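Local coordinates for protein putative oxygenase (Streptomyces viridochromogenes Tue57, PDB 4XAA) that probably acts as an iron- and 2-oxoglutarate-dependent oxygenase in orthosomycin antibiotic biosynthesis, built on a double-stranded beta-helix core, at residues A[69-74]-A[110-115]; A[136-141]-A[188-193]. All coordinates share one frame; numbering follows the deposited sequence.

Contact 1: residues A[69-74]-A[110-115]; sequences LYRVHN and ALVLKE
Arg71 is the side chain to follow here. It leaves its strand with CG anti to the backbone N (chi1 -170°) and runs extended as far as NE, slanting across the neighbouring strand 110-114. CB and CG pass over the carbonyl oxygen of Leu111, CG at 3.5 Å from Leu111 O. At the tip the guanidinium lays one face on the methyl of Ala110, with NH2 3.3 Å from Ala110 CB, while NH1 reaches the CG1 methyl of Val112. NE donates to ND1 of His73 in that ring's plane, which helps hold the rotation of the guanidinium.

Beneath it the backbones run antiparallel. Val72 and Leu111 form a hydrogen-bonded pair, Val72 N to Leu111 O being short at 2.7 Å and fairly straight, whereas the bond from Leu113 N to Tyr70 O is weak. Further along, a water bridges Leu69 O, Leu113 O and Glu115 N, and Leu69 N reaches Glu115 OE1 at 3.0 Å from above the carboxylate plane; the same oxygen is salt-bridged to Arg66.

On the other face Leu69 CD2 meets Leu113 CD1 at 3.5 Å. These leucines and Leu111 pack against helix 29-47, while strands 56-59 and 207-215 flank the pair within the sheet. Against strand 56-59 the edge of strand 69-72 makes a classic beta bulge, Tyr70 and Arg71 standing together opposite Trp57, which also makes a cation-pi contact with Arg71.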
ATOM      1  N   LEU A  69      -6.795 -13.497  -6.992  1.00 48.93           N
ATOM      2  CA  LEU A  69      -6.061 -13.154  -5.781  1.00 46.14           C
ATOM      3  C   LEU A  69      -5.848 -11.644  -5.739  1.00 44.24           C
ATOM      4  O   LEU A  69      -5.438 -11.060  -6.736  1.00 42.96           O
ATOM      5  CB  LEU A  69      -4.722 -13.897  -5.742  1.00 43.21           C
ATOM      6  CG  LEU A  69      -3.832 -13.703  -4.508  1.00 43.53           C
ATOM      7  CD1 LEU A  69      -4.496 -14.267  -3.267  1.00 42.82           C
ATOM      8  CD2 LEU A  69      -2.467 -14.332  -4.733  1.00 40.59           C
ATOM      9  N   TYR A  70      -6.156 -11.005  -4.611  1.00 40.94           N
ATOM     10  CA  TYR A  70      -5.902  -9.575  -4.490  1.00 41.47           C
ATOM     11  C   TYR A  70      -5.181  -9.207  -3.194  1.00 41.85           C
ATOM     12  O   TYR A  70      -4.739  -8.076  -3.034  1.00 41.24           O
ATOM     13  CB  TYR A  70      -7.203  -8.770  -4.621  1.00 40.01           C
ATOM     14  CG  TYR A  70      -8.257  -9.039  -3.571  1.00 46.41           C
ATOM     15  CD1 TYR A  70      -8.273  -8.336  -2.372  1.00 43.53           C
ATOM     16  CD2 TYR A  70      -9.259  -9.979  -3.791  1.00 42.51           C
ATOM     17  CE1 TYR A  70      -9.246  -8.579  -1.412  1.00 42.36           C
ATOM     18  CE2 TYR A  70     -10.226 -10.227  -2.846  1.00 42.12           C
ATOM     19  CZ  TYR A  70     -10.219  -9.527  -1.653  1.00 44.27           C
ATOM     20  OH  TYR A  70     -11.200  -9.771  -0.710  1.00 44.82           O
ATOM     21  N   ARG A  71      -5.033 -10.156  -2.278  1.00 41.61           N
ATOM     22  CA  ARG A  71      -4.259  -9.881  -1.075  1.00 42.23           C
ATOM     23  C   ARG A  71      -3.676 -11.122  -0.425  1.00 39.58           C
ATOM     24  O   ARG A  71      -4.279 -12.187  -0.420  1.00 42.47           O
ATOM     25  CB  ARG A  71      -5.107  -9.127  -0.052  1.00 37.61           C
ATOM     26  CG  ARG A  71      -4.338  -8.593   1.134  1.00 35.44           C
ATOM     27  CD  ARG A  71      -5.299  -8.024   2.110  1.00 38.51           C
ATOM     28  NE  ARG A  71      -4.711  -7.273   3.215  1.00 42.33           N
ATOM     29  CZ  ARG A  71      -4.682  -5.943   3.277  1.00 41.92           C
ATOM     30  NH1 ARG A  71      -5.179  -5.202   2.294  1.00 35.97           N
ATOM     31  NH2 ARG A  71      -4.160  -5.349   4.331  1.00 44.64           N
ATOM     32  N   VAL A  72      -2.466 -10.971   0.085  1.00 40.16           N
ATOM     33  CA  VAL A  72      -1.916 -11.913   1.025  1.00 40.57           C
ATOM     34  C   VAL A  72      -1.809 -11.200   2.369  1.00 40.82           C
ATOM     35  O   VAL A  72      -1.049 -10.257   2.525  1.00 39.04           O
ATOM     36  CB  VAL A  72      -0.569 -12.446   0.589  1.00 40.45           C
ATOM     37  CG1 VAL A  72      -0.121 -13.530   1.551  1.00 41.55           C
ATOM     38  CG2 VAL A  72      -0.664 -13.004  -0.814  1.00 40.16           C
ATOM     39  N   HIS A  73      -2.619 -11.647   3.322  1.00 43.79           N
ATOM     40  CA  HIS A  73      -2.750 -11.004   4.619  1.00 39.60           C
ATOM     41  C   HIS A  73      -1.712 -11.592   5.534  1.00 38.91           C
ATOM     42  O   HIS A  73      -1.157 -12.645   5.231  1.00 41.38           O
ATOM     43  CB  HIS A  73      -4.153 -11.222   5.173  1.00 38.37           C
ATOM     44  CG  HIS A  73      -4.586 -10.200   6.173  1.00 39.50           C
ATOM     45  ND1 HIS A  73      -4.691  -8.857   5.870  1.00 41.64           N
ATOM     46  CD2 HIS A  73      -4.976 -10.327   7.464  1.00 32.80           C
ATOM     47  CE1 HIS A  73      -5.119  -8.200   6.933  1.00 35.79           C
ATOM     48  NE2 HIS A  73      -5.302  -9.071   7.913  1.00 44.03           N
ATOM     49  N   ASN A  74      -1.441 -10.916   6.642  1.00 36.71           N
ATOM     50  CA  ASN A  74      -0.430 -11.384   7.567  1.00 37.92           C
ATOM     51  C   ASN A  74       0.863 -11.748   6.847  1.00 38.43           C
ATOM     52  O   ASN A  74       1.390 -12.845   7.009  1.00 41.17           O
ATOM     53  CB  ASN A  74      -0.964 -12.580   8.345  1.00 38.44           C
ATOM     54  CG  ASN A  74      -2.148 -12.217   9.209  1.00 43.02           C
ATOM     55  OD1 ASN A  74      -2.089 -11.263   9.986  1.00 43.73           O
ATOM     56  ND2 ASN A  74      -3.238 -12.968   9.073  1.00 41.64           N
ATOM     57  N   ALA A 110       1.077  -6.567   4.600  1.00 35.08           N
ATOM     58  CA  ALA A 110       0.253  -7.199   3.588  1.00 38.97           C
ATOM     59  C   ALA A 110       0.863  -7.080   2.212  1.00 38.06           C
ATOM     60  O   ALA A 110       1.557  -6.112   1.894  1.00 40.02           O
ATOM     61  CB  ALA A 110      -1.180  -6.599   3.592  1.00 35.22           C
ATOM     62  N   LEU A 111       0.592  -8.082   1.393  1.00 39.12           N
ATOM     63  CA  LEU A 111       0.836  -7.973  -0.029  1.00 39.49           C
ATOM     64  C   LEU A 111      -0.502  -7.741  -0.730  1.00 44.19           C
ATOM     65  O   LEU A 111      -1.396  -8.591  -0.683  1.00 41.19           O
ATOM     66  CB  LEU A 111       1.523  -9.229  -0.556  1.00 39.63           C
ATOM     67  CG  LEU A 111       1.875  -9.347  -2.037  1.00 38.39           C
ATOM     68  CD1 LEU A 111       2.979  -8.384  -2.454  1.00 38.88           C
ATOM     69  CD2 LEU A 111       2.264 -10.776  -2.368  1.00 42.68           C
ATOM     70  N   VAL A 112      -0.651  -6.573  -1.348  1.00 41.65           N
ATOM     71  CA  VAL A 112      -1.810  -6.316  -2.179  1.00 48.69           C
ATOM     72  C   VAL A 112      -1.394  -6.383  -3.652  1.00 50.15           C
ATOM     73  O   VAL A 112      -0.228  -6.126  -4.013  1.00 39.83           O
ATOM     74  CB  VAL A 112      -2.464  -4.975  -1.841  1.00 48.45           C
ATOM     75  CG1 VAL A 112      -2.436  -4.771  -0.332  1.00 43.71           C
ATOM     76  CG2 VAL A 112      -1.751  -3.847  -2.534  1.00 48.26           C
ATOM     77  N   LEU A 113      -2.361  -6.770  -4.482  1.00 45.03           N
ATOM     78  CA  LEU A 113      -2.092  -7.288  -5.817  1.00 44.53           C
ATOM     79  C   LEU A 113      -3.143  -6.906  -6.807  1.00 45.17           C
ATOM     80  O   LEU A 113      -4.340  -7.017  -6.514  1.00 43.95           O
ATOM     81  CB  LEU A 113      -2.040  -8.816  -5.815  1.00 48.80           C
ATOM     82  CG  LEU A 113      -1.285  -9.491  -4.696  1.00 46.09           C
ATOM     83  CD1 LEU A 113      -1.676 -10.916  -4.655  1.00 43.85           C
ATOM     84  CD2 LEU A 113       0.173  -9.335  -5.026  1.00 51.37           C
ATOM     85  N   LYS A 114      -2.688  -6.512  -7.992  1.00 43.88           N
ATOM     86  CA  LYS A 114      -3.538  -6.424  -9.165  1.00 45.45           C
ATOM     87  C   LYS A 114      -3.089  -7.468 -10.175  1.00 45.61           C
ATOM     88  O   LYS A 114      -2.053  -7.288 -10.805  1.00 45.47           O
ATOM     89  CB  LYS A 114      -3.470  -5.034  -9.790  1.00 46.05           C
ATOM     90  CG  LYS A 114      -3.769  -3.884  -8.845  1.00 46.66           C
ATOM     91  CD  LYS A 114      -5.237  -3.852  -8.412  1.00 51.85           C
ATOM     92  CE  LYS A 114      -5.480  -2.674  -7.466  1.00 50.73           C
ATOM     93  NZ  LYS A 114      -6.904  -2.261  -7.444  1.00 50.07           N
ATOM     94  N   GLU A 115      -3.845  -8.563 -10.304  1.00 48.46           N
ATOM     95  CA  GLU A 115      -3.627  -9.545 -11.376  1.00 47.55           C
ATOM     96  C   GLU A 115      -3.771  -8.830 -12.717  1.00 47.37           C
ATOM     97  O   GLU A 115      -4.482  -7.834 -12.813  1.00 47.17           O
ATOM     98  CB  GLU A 115      -4.638 -10.709 -11.319  1.00 48.89           C
ATOM     99  CG  GLU A 115      -4.619 -11.603 -10.079  1.00 47.97           C
ATOM    100  CD  GLU A 115      -5.179 -13.000 -10.356  1.00 47.69           C
ATOM    101  OE1 GLU A 115      -5.186 -13.845  -9.440  1.00 47.40           O
ATOM    102  OE2 GLU A 115      -5.606 -13.266 -11.498  1.00 51.50           O
TER
HETATM  103  O   HOH W   1      -5.887  -8.747  -8.199  1.00 42.80           O

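Contact 2: residues A[136-141]-A[188-193]; sequences VCNLSI and VVHDVR
The major sheet of the double-stranded beta-helix, beside the metal centre, contains this antiparallel pair of strands, 136-141 and 188-191. Two hydrogen-bonded pairs join them: Asn138 with His190, and Ser140 with Val188, where Ser140 N meets Val188 O at 2.7 Å and nearly straight (177°). Val192 N, just past the strand, still reaches Val136 O.

His190 takes the crowded position between its backbone N and carbonyl carbon (chi1 68°), which brings its ring across to Asn138. There CB of Asn138 sits over the ring face, 3.8 Å from the centroid, a CH-pi contact, with amide and ring planes only 23° apart. In this cupin-type core nickel is held by His125, Asp127 and His196; His190 is second-shell, its NE2 hydrogen-bonded to Asp127 OD2. At the ring's other nitrogen, a water lies 2.6 Å from His190 ND1, in the ring plane, and also binds Ser140 OG and Asn138 O.

On the opposite face Leu139 and Val189 lie side by side, with Cys137 CB 4.0 Å from Val189 CG2, towards helices 8-18 and 90-100. Where strand 188-191 ends, Asp191 OD1 accepts from Arg193 N at 2.9 Å, closing an Asx turn, while OD2 takes a hydrogen bond from Arg134 N.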
ATOM      1  N   VAL A 136      -0.567   7.298  12.404  1.00 40.51           N
ATOM      2  CA  VAL A 136      -0.369   5.950  11.880  1.00 41.44           C
ATOM      3  C   VAL A 136      -0.298   6.059  10.363  1.00 40.46           C
ATOM      4  O   VAL A 136      -1.155   6.679   9.756  1.00 39.38           O
ATOM      5  CB  VAL A 136      -1.523   4.972  12.318  1.00 36.72           C
ATOM      6  CG1 VAL A 136      -1.162   3.528  12.051  1.00 36.59           C
ATOM      7  CG2 VAL A 136      -1.841   5.134  13.782  1.00 35.10           C
ATOM      8  N   CYS A 137       0.733   5.492   9.747  1.00 42.48           N
ATOM      9  CA  CYS A 137       0.819   5.531   8.292  1.00 41.90           C
ATOM     10  C   CYS A 137       1.032   4.163   7.681  1.00 37.19           C
ATOM     11  O   CYS A 137       1.429   3.230   8.357  1.00 41.72           O
ATOM     12  CB  CYS A 137       1.948   6.463   7.833  1.00 41.80           C
ATOM     13  SG  CYS A 137       3.593   5.906   8.333  1.00 40.71           S
ATOM     14  N   ASN A 138       0.750   4.066   6.387  1.00 42.71           N
ATOM     15  CA  ASN A 138       1.052   2.891   5.594  1.00 38.62           C
ATOM     16  C   ASN A 138       2.206   3.172   4.671  1.00 39.24           C
ATOM     17  O   ASN A 138       2.216   4.185   3.977  1.00 40.60           O
ATOM     18  CB  ASN A 138      -0.155   2.459   4.764  1.00 39.21           C
ATOM     19  CG  ASN A 138      -1.210   1.716   5.585  1.00 44.00           C
ATOM     20  OD1 ASN A 138      -1.080   0.517   5.850  1.00 46.70           O
ATOM     21  ND2 ASN A 138      -2.270   2.422   5.966  1.00 45.49           N
ATOM     22  N   LEU A 139       3.188   2.281   4.658  1.00 38.75           N
ATOM     23  CA  LEU A 139       4.247   2.372   3.661  1.00 40.18           C
ATOM     24  C   LEU A 139       3.929   1.384   2.571  1.00 42.65           C
ATOM     25  O   LEU A 139       3.791   0.191   2.833  1.00 40.89           O
ATOM     26  CB  LEU A 139       5.630   2.083   4.256  1.00 45.82           C
ATOM     27  CG  LEU A 139       6.452   3.288   4.723  1.00 46.31           C
ATOM     28  CD1 LEU A 139       5.690   4.051   5.775  1.00 43.19           C
ATOM     29  CD2 LEU A 139       7.783   2.835   5.274  1.00 43.25           C
ATOM     30  N   SER A 140       3.779   1.887   1.354  1.00 42.47           N
ATOM     31  CA  SER A 140       3.511   1.035   0.216  1.00 39.75           C
ATOM     32  C   SER A 140       4.782   0.913  -0.583  1.00 40.36           C
ATOM     33  O   SER A 140       5.204   1.863  -1.248  1.00 40.21           O
ATOM     34  CB  SER A 140       2.373   1.597  -0.641  1.00 38.74           C
ATOM     35  OG  SER A 140       1.188   1.761   0.128  1.00 40.69           O
ATOM     36  N   ILE A 141       5.408  -0.252  -0.486  1.00 40.74           N
ATOM     37  CA  ILE A 141       6.601  -0.540  -1.261  1.00 46.46           C
ATOM     38  C   ILE A 141       6.188  -1.125  -2.599  1.00 42.70           C
ATOM     39  O   ILE A 141       5.737  -2.263  -2.681  1.00 43.85           O
ATOM     40  CB  ILE A 141       7.550  -1.521  -0.539  1.00 42.60           C
ATOM     41  CG1 ILE A 141       7.822  -1.059   0.893  1.00 38.13           C
ATOM     42  CG2 ILE A 141       8.844  -1.641  -1.312  1.00 42.34           C
ATOM     43  CD1 ILE A 141       8.459  -2.137   1.757  1.00 40.76           C
ATOM     44  N   VAL A 188       5.448   4.739  -1.162  1.00 42.87           N
ATOM     45  CA  VAL A 188       4.409   5.719  -0.920  1.00 35.52           C
ATOM     46  C   VAL A 188       4.048   5.636   0.537  1.00 40.71           C
ATOM     47  O   VAL A 188       3.933   4.544   1.082  1.00 41.35           O
ATOM     48  CB  VAL A 188       3.181   5.457  -1.776  1.00 39.97           C
ATOM     49  CG1 VAL A 188       2.100   6.508  -1.513  1.00 36.80           C
ATOM     50  CG2 VAL A 188       3.585   5.432  -3.230  1.00 40.06           C
ATOM     51  N   VAL A 189       3.892   6.780   1.184  1.00 35.89           N
ATOM     52  CA  VAL A 189       3.446   6.765   2.556  1.00 40.16           C
ATOM     53  C   VAL A 189       2.142   7.556   2.654  1.00 40.23           C
ATOM     54  O   VAL A 189       2.042   8.671   2.159  1.00 35.59           O
ATOM     55  CB  VAL A 189       4.549   7.306   3.486  1.00 40.20           C
ATOM     56  CG1 VAL A 189       5.457   8.211   2.721  1.00 47.15           C
ATOM     57  CG2 VAL A 189       3.983   7.985   4.713  1.00 41.99           C
ATOM     58  N   HIS A 190       1.117   6.946   3.234  1.00 36.94           N
ATOM     59  CA  HIS A 190      -0.139   7.657   3.355  1.00 36.15           C
ATOM     60  C   HIS A 190      -0.742   7.474   4.724  1.00 38.43           C
ATOM     61  O   HIS A 190      -0.579   6.436   5.385  1.00 35.78           O
ATOM     62  CB  HIS A 190      -1.124   7.246   2.251  1.00 34.44           C
ATOM     63  CG  HIS A 190      -1.635   5.844   2.355  1.00 41.67           C
ATOM     64  ND1 HIS A 190      -0.994   4.773   1.771  1.00 42.05           N
ATOM     65  CD2 HIS A 190      -2.759   5.343   2.928  1.00 40.90           C
ATOM     66  CE1 HIS A 190      -1.683   3.668   2.003  1.00 41.56           C
ATOM     67  NE2 HIS A 190      -2.759   3.987   2.702  1.00 43.32           N
ATOM     68  N   ASP A 191      -1.405   8.531   5.164  1.00 37.01           N
ATOM     69  CA  ASP A 191      -2.030   8.555   6.472  1.00 40.42           C
ATOM     70  C   ASP A 191      -3.196   7.551   6.477  1.00 39.96           C
ATOM     71  O   ASP A 191      -3.885   7.407   5.475  1.00 40.42           O
ATOM     72  CB  ASP A 191      -2.484   9.982   6.786  1.00 34.62           C
ATOM     73  CG  ASP A 191      -2.845  10.176   8.233  1.00 39.39           C
ATOM     74  OD1 ASP A 191      -3.690   9.396   8.726  1.00 39.58           O
ATOM     75  OD2 ASP A 191      -2.284  11.103   8.873  1.00 39.45           O
ATOM     76  N   VAL A 192      -3.405   6.835   7.574  1.00 38.37           N
ATOM     77  CA  VAL A 192      -4.472   5.835   7.586  1.00 39.47           C
ATOM     78  C   VAL A 192      -5.849   6.479   7.524  1.00 41.32           C
ATOM     79  O   VAL A 192      -6.827   5.803   7.241  1.00 42.69           O
ATOM     80  CB  VAL A 192      -4.420   4.933   8.834  1.00 39.35           C
ATOM     81  CG1 VAL A 192      -3.245   3.969   8.761  1.00 35.66           C
ATOM     82  CG2 VAL A 192      -4.372   5.772  10.082  1.00 39.21           C
ATOM     83  N   ARG A 193      -5.925   7.782   7.788  1.00 39.72           N
ATOM     84  CA  ARG A 193      -7.198   8.488   7.790  1.00 34.51           C
ATOM     85  C   ARG A 193      -7.563   8.957   6.397  1.00 40.65           C
ATOM     86  O   ARG A 193      -8.615   9.553   6.179  1.00 38.95           O
ATOM     87  CB  ARG A 193      -7.148   9.693   8.733  1.00 41.54           C
ATOM     88  CG  ARG A 193      -6.888   9.376  10.190  1.00 36.85           C
ATOM     89  CD  ARG A 193      -6.882  10.638  11.032  1.00 36.68           C
ATOM     90  NE  ARG A 193      -8.137  11.380  10.947  1.00 40.74           N
ATOM     91  CZ  ARG A 193      -9.203  11.131  11.710  1.00 44.21           C
ATOM     92  NH1 ARG A 193      -9.167  10.156  12.609  1.00 41.30           N
ATOM     93  NH2 ARG A 193     -10.311  11.849  11.568  1.00 44.85           N
TER
HETATM   94  O   HOH W   2      -2.952   9.160  11.328  1.00 40.77           O
HETATM   95  O   HOH W   3       1.374   4.183   0.925  1.00 44.01           O

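Overall arrangement
Both contacts belong to one antiparallel sheet, with strand 207-215 as the link: it hydrogen-bonds to strand 105-114 of contact 1 on one side and to strand 136-142 of contact 2 on the other. The contact centres lie 16 Å apart, and their nearest atoms stay about 7 Å from each other, so the two do not touch. Both instead turn a side chain toward the nickel site. The side chain of Arg71 in contact 1 comes to about 6 Å from the nickel ion. The side chain of His190 in contact 2 comes to about 5 Å from the nickel ion. Neither belongs to the metal-binding triad, so both lie in the surroundings of the same metal centre.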